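Local structure of glycosyl hydrolases family 2, sugar binding domain protein (Bacteroides uniformis str. 3978 T3 ii, 6D1P) at residues E76-P81 against N185-L190; A114-E119 against M176-M181; E385-C390 against N401-M406. The protein is a family 2 beta-glucuronidase of a human gut bacterium that probably hydrolyses the O-glycosyl bonds of glucuronides. All blocks are in the same frame, centred on the assembly; numbering follows the deposited sequence.

Contact 1 (E76-P81 against N185-L190); sequences EDAVDP and NLYGGL. With K (potassium ion), chain J.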
loop_
_atom_site.group_PDB
_atom_site.type_symbol
_atom_site.label_atom_id
_atom_site.label_comp_id
_atom_site.label_asym_id
_atom_site.label_seq_id
_atom_site.Cartn_x
_atom_site.Cartn_y
_atom_site.Cartn_z
ATOM N N GLU A 76 4.340 -9.317 6.122
ATOM C CA GLU A 76 3.108 -9.365 6.894
ATOM C C GLU A 76 1.848 -9.372 6.047
ATOM O O GLU A 76 0.872 -10.036 6.421
ATOM C CB GLU A 76 3.040 -8.178 7.877
ATOM C CG GLU A 76 3.631 -8.486 9.245
ATOM C CD GLU A 76 3.170 -7.504 10.332
ATOM O OE1 GLU A 76 3.592 -7.685 11.512
ATOM O OE2 GLU A 76 2.388 -6.565 10.007
ATOM N N ASP A 77 1.813 -8.630 4.932
ATOM C CA ASP A 77 0.530 -8.451 4.274
ATOM C C ASP A 77 0.103 -9.672 3.459
ATOM O O ASP A 77 -1.058 -9.722 3.026
ATOM C CB ASP A 77 0.522 -7.152 3.419
ATOM C CG ASP A 77 1.298 -7.256 2.088
ATOM O OD1 ASP A 77 1.975 -8.258 1.797
ATOM O OD2 ASP A 77 1.234 -6.288 1.303
ATOM N N ALA A 78 0.977 -10.676 3.275
ATOM C CA ALA A 78 0.526 -11.890 2.596
ATOM C C ALA A 78 -0.652 -12.509 3.329
ATOM O O ALA A 78 -1.599 -12.977 2.696
ATOM C CB ALA A 78 1.666 -12.910 2.452
ATOM N N VAL A 79 -0.623 -12.500 4.664
ATOM C CA VAL A 79 -1.668 -13.138 5.454
ATOM C C VAL A 79 -2.518 -12.137 6.219
ATOM O O VAL A 79 -3.413 -12.553 6.965
ATOM C CB VAL A 79 -1.089 -14.196 6.417
ATOM C CG1 VAL A 79 -0.396 -15.350 5.633
ATOM C CG2 VAL A 79 -0.135 -13.557 7.421
ATOM N N ASP A 80 -2.283 -10.843 6.061
ATOM C CA ASP A 80 -3.203 -9.854 6.607
ATOM C C ASP A 80 -4.593 -10.110 6.041
ATOM O O ASP A 80 -4.770 -10.035 4.821
ATOM C CB ASP A 80 -2.746 -8.453 6.243
ATOM C CG ASP A 80 -3.588 -7.356 6.901
ATOM O OD1 ASP A 80 -4.849 -7.437 6.947
ATOM O OD2 ASP A 80 -2.954 -6.398 7.374
ATOM N N PRO A 81 -5.598 -10.400 6.869
ATOM C CA PRO A 81 -6.904 -10.809 6.324
ATOM C C PRO A 81 -7.655 -9.706 5.596
ATOM O O PRO A 81 -8.655 -10.008 4.931
ATOM C CB PRO A 81 -7.671 -11.260 7.573
ATOM C CG PRO A 81 -7.087 -10.397 8.655
ATOM C CD PRO A 81 -5.626 -10.274 8.335
ATOM N N ASN A 185 2.016 -16.961 -3.185
ATOM C CA ASN A 185 2.299 -15.551 -3.472
ATOM C C ASN A 185 3.491 -15.452 -4.409
ATOM O O ASN A 185 4.452 -16.216 -4.277
ATOM C CB ASN A 185 2.601 -14.748 -2.207
ATOM C CG ASN A 185 1.449 -14.744 -1.213
ATOM O OD1 ASN A 185 1.528 -15.377 -0.149
ATOM N ND2 ASN A 185 0.391 -14.005 -1.534
ATOM N N LEU A 186 3.409 -14.525 -5.372
ATOM C CA LEU A 186 4.563 -14.075 -6.155
ATOM C C LEU A 186 5.215 -12.971 -5.335
ATOM O O LEU A 186 4.923 -11.780 -5.500
ATOM C CB LEU A 186 4.161 -13.584 -7.541
ATOM C CG LEU A 186 3.957 -14.580 -8.699
ATOM C CD1 LEU A 186 2.992 -15.709 -8.348
ATOM C CD2 LEU A 186 3.477 -13.852 -9.974
ATOM N N TYR A 187 6.118 -13.386 -4.449
ATOM C CA TYR A 187 6.714 -12.501 -3.464
ATOM C C TYR A 187 7.612 -11.448 -4.114
ATOM O O TYR A 187 8.199 -11.664 -5.169
ATOM C CB TYR A 187 7.520 -13.327 -2.462
ATOM C CG TYR A 187 6.694 -13.958 -1.369
ATOM C CD1 TYR A 187 5.827 -13.185 -0.607
ATOM C CD2 TYR A 187 6.773 -15.325 -1.100
ATOM C CE1 TYR A 187 5.074 -13.742 0.411
ATOM C CE2 TYR A 187 6.017 -15.907 -0.073
ATOM C CZ TYR A 187 5.161 -15.099 0.674
ATOM O OH TYR A 187 4.397 -15.622 1.700
ATOM N N GLY A 188 7.731 -10.304 -3.449
ATOM C CA GLY A 188 8.588 -9.225 -3.915
ATOM C C GLY A 188 9.737 -8.966 -2.956
ATOM O O GLY A 188 9.621 -9.185 -1.748
ATOM N N GLY A 189 10.859 -8.499 -3.514
ATOM C CA GLY A 189 11.967 -7.966 -2.742
ATOM C C GLY A 189 13.207 -8.847 -2.807
ATOM O O GLY A 189 13.270 -9.842 -3.533
ATOM N N LEU A 190 14.213 -8.450 -2.018
ATOM C CA LEU A 190 15.503 -9.145 -1.948
ATOM C C LEU A 190 15.426 -10.195 -0.843
ATOM O O LEU A 190 16.039 -10.106 0.225
ATOM C CB LEU A 190 16.633 -8.144 -1.722
ATOM C CG LEU A 190 16.747 -7.087 -2.835
ATOM C CD1 LEU A 190 17.585 -5.901 -2.396
ATOM C CD2 LEU A 190 17.307 -7.698 -4.133
HETATM K K K J . -3.576 -10.820 2.362
HETATM O O HOH W 1 -3.402 -11.170 -0.466
#

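Contact 2 (A114-E119 against M176-M181); sequences AGQKTE and MIPSDM. With K (potassium ion), chain K.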
loop_
_atom_site.group_PDB
_atom_site.type_symbol
_atom_site.label_atom_id
_atom_site.label_comp_id
_atom_site.label_asym_id
_atom_site.label_seq_id
_atom_site.Cartn_x
_atom_site.Cartn_y
_atom_site.Cartn_z
ATOM N N ALA A 114 15.691 -12.823 -6.164
ATOM C CA ALA A 114 14.950 -11.600 -5.896
ATOM C C ALA A 114 13.729 -11.574 -6.799
ATOM O O ALA A 114 13.820 -11.945 -7.974
ATOM C CB ALA A 114 15.819 -10.360 -6.138
ATOM N N GLY A 115 12.596 -11.123 -6.263
ATOM C CA GLY A 115 11.342 -11.133 -6.993
ATOM C C GLY A 115 10.779 -9.748 -7.264
ATOM O O GLY A 115 10.989 -8.810 -6.490
ATOM N N GLN A 116 10.084 -9.614 -8.393
ATOM C CA GLN A 116 10.106 -10.598 -9.472
ATOM C C GLN A 116 11.023 -10.065 -10.575
ATOM O O GLN A 116 11.852 -10.797 -11.112
ATOM C CB GLN A 116 8.694 -10.874 -9.997
ATOM C CG GLN A 116 7.771 -11.529 -8.971
ATOM C CD GLN A 116 8.068 -12.984 -8.813
ATOM O OE1 GLN A 116 8.391 -13.647 -9.789
ATOM N NE2 GLN A 116 7.972 -13.503 -7.582
ATOM N N LYS A 117 10.883 -8.777 -10.885
ATOM C CA LYS A 117 11.803 -8.072 -11.766
ATOM C C LYS A 117 12.727 -7.209 -10.918
ATOM O O LYS A 117 12.300 -6.635 -9.912
ATOM C CB LYS A 117 11.051 -7.200 -12.779
ATOM C CG LYS A 117 9.884 -7.886 -13.505
ATOM C CD LYS A 117 9.428 -7.028 -14.699
ATOM C CE LYS A 117 8.426 -7.742 -15.596
ATOM N NZ LYS A 117 7.190 -7.995 -14.862
ATOM N N THR A 118 13.994 -7.107 -11.326
ATOM C CA THR A 118 14.991 -6.424 -10.507
ATOM C C THR A 118 15.895 -5.574 -11.391
ATOM O O THR A 118 16.247 -5.978 -12.501
ATOM C CB THR A 118 15.830 -7.429 -9.691
ATOM O OG1 THR A 118 14.973 -8.250 -8.882
ATOM C CG2 THR A 118 16.811 -6.715 -8.793
ATOM N N GLU A 119 16.249 -4.382 -10.901
ATOM C CA GLU A 119 17.166 -3.477 -11.587
ATOM C C GLU A 119 18.224 -2.983 -10.607
ATOM O O GLU A 119 17.907 -2.610 -9.475
ATOM C CB GLU A 119 16.431 -2.283 -12.198
ATOM C CG GLU A 119 15.373 -2.628 -13.222
ATOM C CD GLU A 119 14.605 -1.397 -13.725
ATOM O OE1 GLU A 119 14.909 -0.267 -13.282
ATOM O OE2 GLU A 119 13.696 -1.556 -14.573
ATOM N N MET A 176 4.638 -12.930 -17.608
ATOM C CA MET A 176 5.718 -13.402 -16.756
ATOM C C MET A 176 5.252 -14.663 -16.031
ATOM O O MET A 176 4.125 -14.711 -15.527
ATOM C CB MET A 176 6.117 -12.305 -15.755
ATOM C CG MET A 176 7.347 -12.605 -14.928
ATOM S SD MET A 176 7.677 -11.282 -13.749
ATOM C CE MET A 176 6.334 -11.486 -12.584
ATOM N N ILE A 177 6.099 -15.684 -15.988
ATOM C CA ILE A 177 5.765 -16.882 -15.213
ATOM C C ILE A 177 6.333 -16.668 -13.817
ATOM O O ILE A 177 7.351 -15.968 -13.682
ATOM C CB ILE A 177 6.307 -18.172 -15.861
ATOM C CG1 ILE A 177 7.816 -18.102 -16.103
ATOM C CG2 ILE A 177 5.598 -18.492 -17.177
ATOM C CD1 ILE A 177 8.419 -19.479 -16.388
ATOM N N PRO A 178 5.712 -17.216 -12.746
ATOM C CA PRO A 178 4.473 -18.003 -12.766
ATOM C C PRO A 178 3.231 -17.154 -12.873
ATOM O O PRO A 178 3.276 -15.950 -12.689
ATOM C CB PRO A 178 4.486 -18.699 -11.408
ATOM C CG PRO A 178 5.102 -17.652 -10.509
ATOM C CD PRO A 178 6.218 -17.061 -11.367
ATOM N N SER A 179 2.107 -17.810 -13.097
ATOM C CA SER A 179 0.840 -17.124 -13.246
ATOM C C SER A 179 0.285 -16.696 -11.908
ATOM O O SER A 179 0.366 -17.430 -10.911
ATOM C CB SER A 179 -0.174 -18.033 -13.922
ATOM O OG SER A 179 -1.479 -17.600 -13.622
ATOM N N ASP A 180 -0.375 -15.534 -11.909
ATOM C CA ASP A 180 -1.039 -15.134 -10.675
ATOM C C ASP A 180 -2.245 -16.007 -10.346
ATOM O O ASP A 180 -2.868 -15.815 -9.299
ATOM C CB ASP A 180 -1.463 -13.664 -10.748
ATOM C CG ASP A 180 -0.316 -12.709 -10.416
ATOM O OD1 ASP A 180 0.094 -12.644 -9.232
ATOM O OD2 ASP A 180 0.179 -12.042 -11.344
ATOM N N MET A 181 -2.617 -16.943 -11.208
ATOM C CA MET A 181 -3.590 -17.937 -10.787
ATOM C C MET A 181 -2.990 -18.985 -9.850
ATOM O O MET A 181 -3.743 -19.789 -9.292
ATOM C CB MET A 181 -4.206 -18.590 -12.019
ATOM C CG MET A 181 -4.829 -17.575 -12.981
ATOM S SD MET A 181 -5.674 -18.329 -14.378
ATOM C CE MET A 181 -7.089 -19.047 -13.536
HETATM K K K K . 2.538 -13.747 -13.813
HETATM O O HOH W 2 9.161 -15.202 -11.636
HETATM O O HOH W 3 -0.565 -13.996 -14.491
HETATM O O HOH W 4 2.363 -11.612 -12.289
#

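Contact 3 (E385-C390 against N401-M406); sequences EEIPWC and NQARRM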
loop_
_atom_site.group_PDB
_atom_site.type_symbol
_atom_site.label_atom_id
_atom_site.label_comp_id
_atom_site.label_asym_id
_atom_site.label_seq_id
_atom_site.Cartn_x
_atom_site.Cartn_y
_atom_site.Cartn_z
ATOM N N GLU A 385 12.865 -30.579 -8.704
ATOM C CA GLU A 385 12.819 -29.125 -8.799
ATOM C C GLU A 385 12.326 -28.757 -10.193
ATOM O O GLU A 385 12.789 -29.335 -11.184
ATOM C CB GLU A 385 14.205 -28.519 -8.523
ATOM C CG GLU A 385 14.180 -27.100 -7.973
ATOM C CD GLU A 385 15.576 -26.501 -7.806
ATOM O OE1 GLU A 385 15.726 -25.541 -7.011
ATOM O OE2 GLU A 385 16.528 -26.981 -8.477
ATOM N N GLU A 386 11.380 -27.819 -10.268
ATOM C CA GLU A 386 10.716 -27.453 -11.520
ATOM C C GLU A 386 10.788 -25.950 -11.752
ATOM O O GLU A 386 11.010 -25.167 -10.817
ATOM C CB GLU A 386 9.236 -27.872 -11.537
ATOM C CG GLU A 386 8.334 -27.104 -10.569
ATOM C CD GLU A 386 7.020 -27.823 -10.303
ATOM O OE1 GLU A 386 7.022 -29.090 -10.246
ATOM O OE2 GLU A 386 5.991 -27.131 -10.123
ATOM N N ILE A 387 10.559 -25.553 -13.005
ATOM C CA ILE A 387 10.424 -24.137 -13.365
ATOM C C ILE A 387 9.009 -23.645 -13.092
ATOM O O ILE A 387 8.059 -24.441 -13.089
ATOM C CB ILE A 387 10.783 -23.879 -14.835
ATOM C CG1 ILE A 387 9.999 -24.810 -15.773
ATOM C CG2 ILE A 387 12.282 -23.942 -15.031
ATOM C CD1 ILE A 387 9.904 -24.256 -17.202
ATOM N N PRO A 388 8.817 -22.329 -12.884
ATOM C CA PRO A 388 7.491 -21.845 -12.484
ATOM C C PRO A 388 6.537 -21.619 -13.653
ATOM O O PRO A 388 5.770 -20.645 -13.648
ATOM C CB PRO A 388 7.809 -20.539 -11.729
ATOM C CG PRO A 388 9.140 -20.117 -12.191
ATOM C CD PRO A 388 9.844 -21.268 -12.822
ATOM N N TRP A 389 6.561 -22.507 -14.654
ATOM C CA TRP A 389 5.484 -22.554 -15.647
ATOM C C TRP A 389 4.290 -23.226 -14.968
ATOM O O TRP A 389 4.061 -24.434 -15.062
ATOM C CB TRP A 389 5.917 -23.288 -16.911
ATOM C CG TRP A 389 4.936 -23.105 -18.025
ATOM C CD1 TRP A 389 3.984 -22.135 -18.117
ATOM C CD2 TRP A 389 4.792 -23.917 -19.197
ATOM N NE1 TRP A 389 3.262 -22.284 -19.266
ATOM C CE2 TRP A 389 3.738 -23.370 -19.952
ATOM C CE3 TRP A 389 5.453 -25.046 -19.681
ATOM C CZ2 TRP A 389 3.328 -23.913 -21.172
ATOM C CZ3 TRP A 389 5.047 -25.590 -20.887
ATOM C CH2 TRP A 389 3.990 -25.021 -21.622
ATOM N N CYS A 390 3.521 -22.414 -14.255
ATOM C CA CYS A 390 2.535 -22.899 -13.294
ATOM C C CYS A 390 1.217 -22.170 -13.543
ATOM O O CYS A 390 1.055 -21.023 -13.116
ATOM C CB CYS A 390 3.053 -22.690 -11.873
ATOM S SG CYS A 390 1.968 -23.196 -10.541
ATOM N N ASN A 401 10.607 -17.168 -23.609
ATOM C CA ASN A 401 12.028 -17.014 -23.347
ATOM C C ASN A 401 12.331 -17.063 -21.864
ATOM O O ASN A 401 13.404 -17.528 -21.478
ATOM C CB ASN A 401 12.538 -15.708 -23.951
ATOM C CG ASN A 401 12.952 -15.878 -25.395
ATOM O OD1 ASN A 401 13.291 -16.987 -25.825
ATOM N ND2 ASN A 401 12.912 -14.791 -26.159
ATOM N N GLN A 402 11.427 -16.567 -21.022
ATOM C CA GLN A 402 11.682 -16.648 -19.590
ATOM C C GLN A 402 11.680 -18.103 -19.130
ATOM O O GLN A 402 12.527 -18.510 -18.331
ATOM C CB GLN A 402 10.660 -15.816 -18.796
ATOM C CG GLN A 402 10.833 -16.008 -17.274
ATOM C CD GLN A 402 9.754 -15.342 -16.428
ATOM O OE1 GLN A 402 8.776 -14.794 -16.949
ATOM N NE2 GLN A 402 9.938 -15.372 -15.115
ATOM N N ALA A 403 10.765 -18.911 -19.661
ATOM C CA ALA A 403 10.749 -20.328 -19.309
ATOM C C ALA A 403 12.009 -21.039 -19.801
ATOM O O ALA A 403 12.630 -21.808 -19.049
ATOM C CB ALA A 403 9.489 -20.989 -19.868
ATOM N N ARG A 404 12.422 -20.776 -21.048
ATOM C CA ARG A 404 13.668 -21.367 -21.531
ATOM C C ARG A 404 14.845 -20.900 -20.689
ATOM O O ARG A 404 15.735 -21.694 -20.353
ATOM C CB ARG A 404 13.913 -21.006 -22.994
ATOM C CG ARG A 404 12.824 -21.419 -23.950
ATOM C CD ARG A 404 13.065 -20.762 -25.308
ATOM N NE ARG A 404 12.093 -21.165 -26.317
ATOM C CZ ARG A 404 11.302 -20.323 -26.980
ATOM N NH1 ARG A 404 11.362 -19.001 -26.762
ATOM N NH2 ARG A 404 10.450 -20.805 -27.886
ATOM N N ARG A 405 14.861 -19.613 -20.327
ATOM C CA ARG A 405 15.964 -19.094 -19.533
ATOM C C ARG A 405 15.974 -19.697 -18.134
ATOM O O ARG A 405 17.041 -20.052 -17.615
ATOM C CB ARG A 405 15.875 -17.572 -19.451
ATOM C CG ARG A 405 17.046 -16.917 -18.751
ATOM C CD ARG A 405 16.960 -15.390 -18.893
ATOM N NE ARG A 405 15.809 -14.826 -18.193
ATOM C CZ ARG A 405 14.736 -14.316 -18.795
ATOM N NH1 ARG A 405 14.679 -14.291 -20.119
ATOM N NH2 ARG A 405 13.729 -13.808 -18.072
ATOM N N MET A 406 14.810 -19.810 -17.493
ATOM C CA MET A 406 14.822 -20.316 -16.124
ATOM C C MET A 406 15.111 -21.816 -16.098
ATOM O O MET A 406 15.825 -22.298 -15.211
ATOM C CB MET A 406 13.509 -19.967 -15.419
ATOM C CG MET A 406 13.361 -18.459 -15.198
ATOM S SD MET A 406 11.947 -17.952 -14.195
ATOM C CE MET A 406 12.531 -18.258 -12.529
#

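Contact 1 (E76-P81 against N185-L190)
The phenolic oxygen OH of Tyr-187 meets two unlike groups: it is hydrogen-bonded to OD1 of Asp-333, itself a ligand of a sodium ion, and it lies 3.9 Å from the methyl carbon CB of Ala-78. The pair illustrates how a metal-binding loop is seated against a neighbouring loop in the sugar-binding domain of a family 2 glycosidase. Ala-78 points its CB at the edge of the Tyr-187 ring, close to the ring plane, with CE1 4.1 Å from that methyl. With CG beside the backbone N (chi1 -82°), the ring is carried out so that its OH end reaches both Ala-78 and Asp-333, and CB of Asn-185 lies over one of its faces, 3.7 Å above the plane and displaced toward the rim.

Behind the methyl, the backbone of 76-81 wraps a potassium ion. The carboxylate of Asp-77 faces the protein instead of the metal: OD2 forms a salt bridge with NH1 of Arg-39 and accepts from N of Tyr-86, while OD1 is bonded to Asn-74. The ion takes carbonyl oxygens, O of Asp-77 and O of Asp-80 at 2.8 Å each and O of Ala-78 at 2.9 Å; O of Val-83 and a water, the latter 2.9 Å from the ion, complete the site.

Contact 2 (A114-E119 against M176-M181)
Met-176 meets Gln-116 and Lys-117 with different parts of one thioether. Its chain runs extended from the backbone, CG anti to N (chi1 -173°), and bends only at the last torsion (chi3 70°), which turns the methyl CE toward CB and CG of Gln-116. The two side chains pass each other at a slant, CE being 3.6 Å from CB of Gln-116. Lys-117 instead reaches toward the methionine tip to tip and brings NZ to 3.5 Å from SD, while the same ammonium forms a salt bridge with Asp-173.

Gln-116 and Lys-117 are neighbours yet both face Asp-169, a classic beta bulge at the start of strand 117-122, and this puts both side chains on the methionine. Bent at chi2 (-77°), Gln-116 turns its amide away from the sulfur: NE2 is bonded to O of Tyr-187 and to the hydroxyl of Tyr-134, and OE1 accepts from a water at 2.5 Å that also donates to O of Ile-177 at 2.8 Å.

Beyond the thioether the loop turns its carbonyls on a potassium ion, O of Met-176 at 2.5 Å and O of Pro-178 at 2.6 Å, joined by O of Asp-173 and waters. Asp-173 thus serves the ion with its backbone and Lys-117 with its carboxylate, so the lysine's charge is probably balanced there, and the sulfur adds at most a polarisable neighbour.

Contact 3 (E385-C390 against N401-M406)
Ile-387 and Pro-388 meet Ala-403 and Met-406 through apolar side chains that also rest on the helix backbone. The branch methyl CG2 of Ile-387 lies 3.7 Å from the carbonyl carbon C of Met-406, and the other arm of the isoleucine ends with CD1 4.2 Å from CB of Ala-403. To spread its arms this way the residue keeps CG1 between its own N and carbonyl carbon (chi1 53°). Pro-388 covers the next position: CG of its ring stands 3.9 Å from CE of Met-406, with CD almost as near, and SD of that methionine is 4.1 Å from the same CG. Ring and thioether cross at about a right angle. The methionine chain bends at its last torsion (chi3 80°), and this brings CE to CG and CD of the proline. With an alanine here CG and CD would be gone, which would probably open a gap beside CE of Met-406 and leave the thioether freer to turn.

The two segments are consecutive elements of a beta-alpha-beta crossover in the TIM barrel: strand 382-386 runs out into 387-390, and helix 397-414 packs back on it before strand 420-432.

In the second shell Gln-402 probably steadies the thioether, offering NE2 to SD of Met-406 in a weak bond (3.4 Å, 149° at the hydrogen), and its OE1 accepts from N of Ile-177. Other bonds hold the neighbouring turn and helix. One residue beyond the proline, Trp-389 is the centre of an inverse gamma turn; its ring lies edge-to-face with Phe-446 of helix 440-457, and NE1 is bonded to O of Gly-393. Turned from the strand segment, toward helix 440-457, Arg-404 donates NH1 to OD1 of Asn-401, from well above the carbonyl plane, while its NE forms a salt bridge with Glu-449.

Overall arrangement
Along the chain, contact 2 falls wholly between the two segments of contact 1, and contact 3 follows both. The first two belong to the sugar-binding domain, where 176-181 and 185-190 share the long connection from strand 162-169 to strand 194-199; their centres are 13 Å apart, and N of Gly-189 lies 3.0 Å from O of Gly-115, a probable hydrogen bond. Contact 3 belongs to the TIM barrel, with its centre 11 Å from that of contact 2, and CB of Pro-178 touches O of Pro-388. Contacts 1 and 3 stay apart, nearest atoms about 7 Å. In space contact 2 therefore lies between the other two, touching both, where the potassium-binding loop 176-181 meets the barrel.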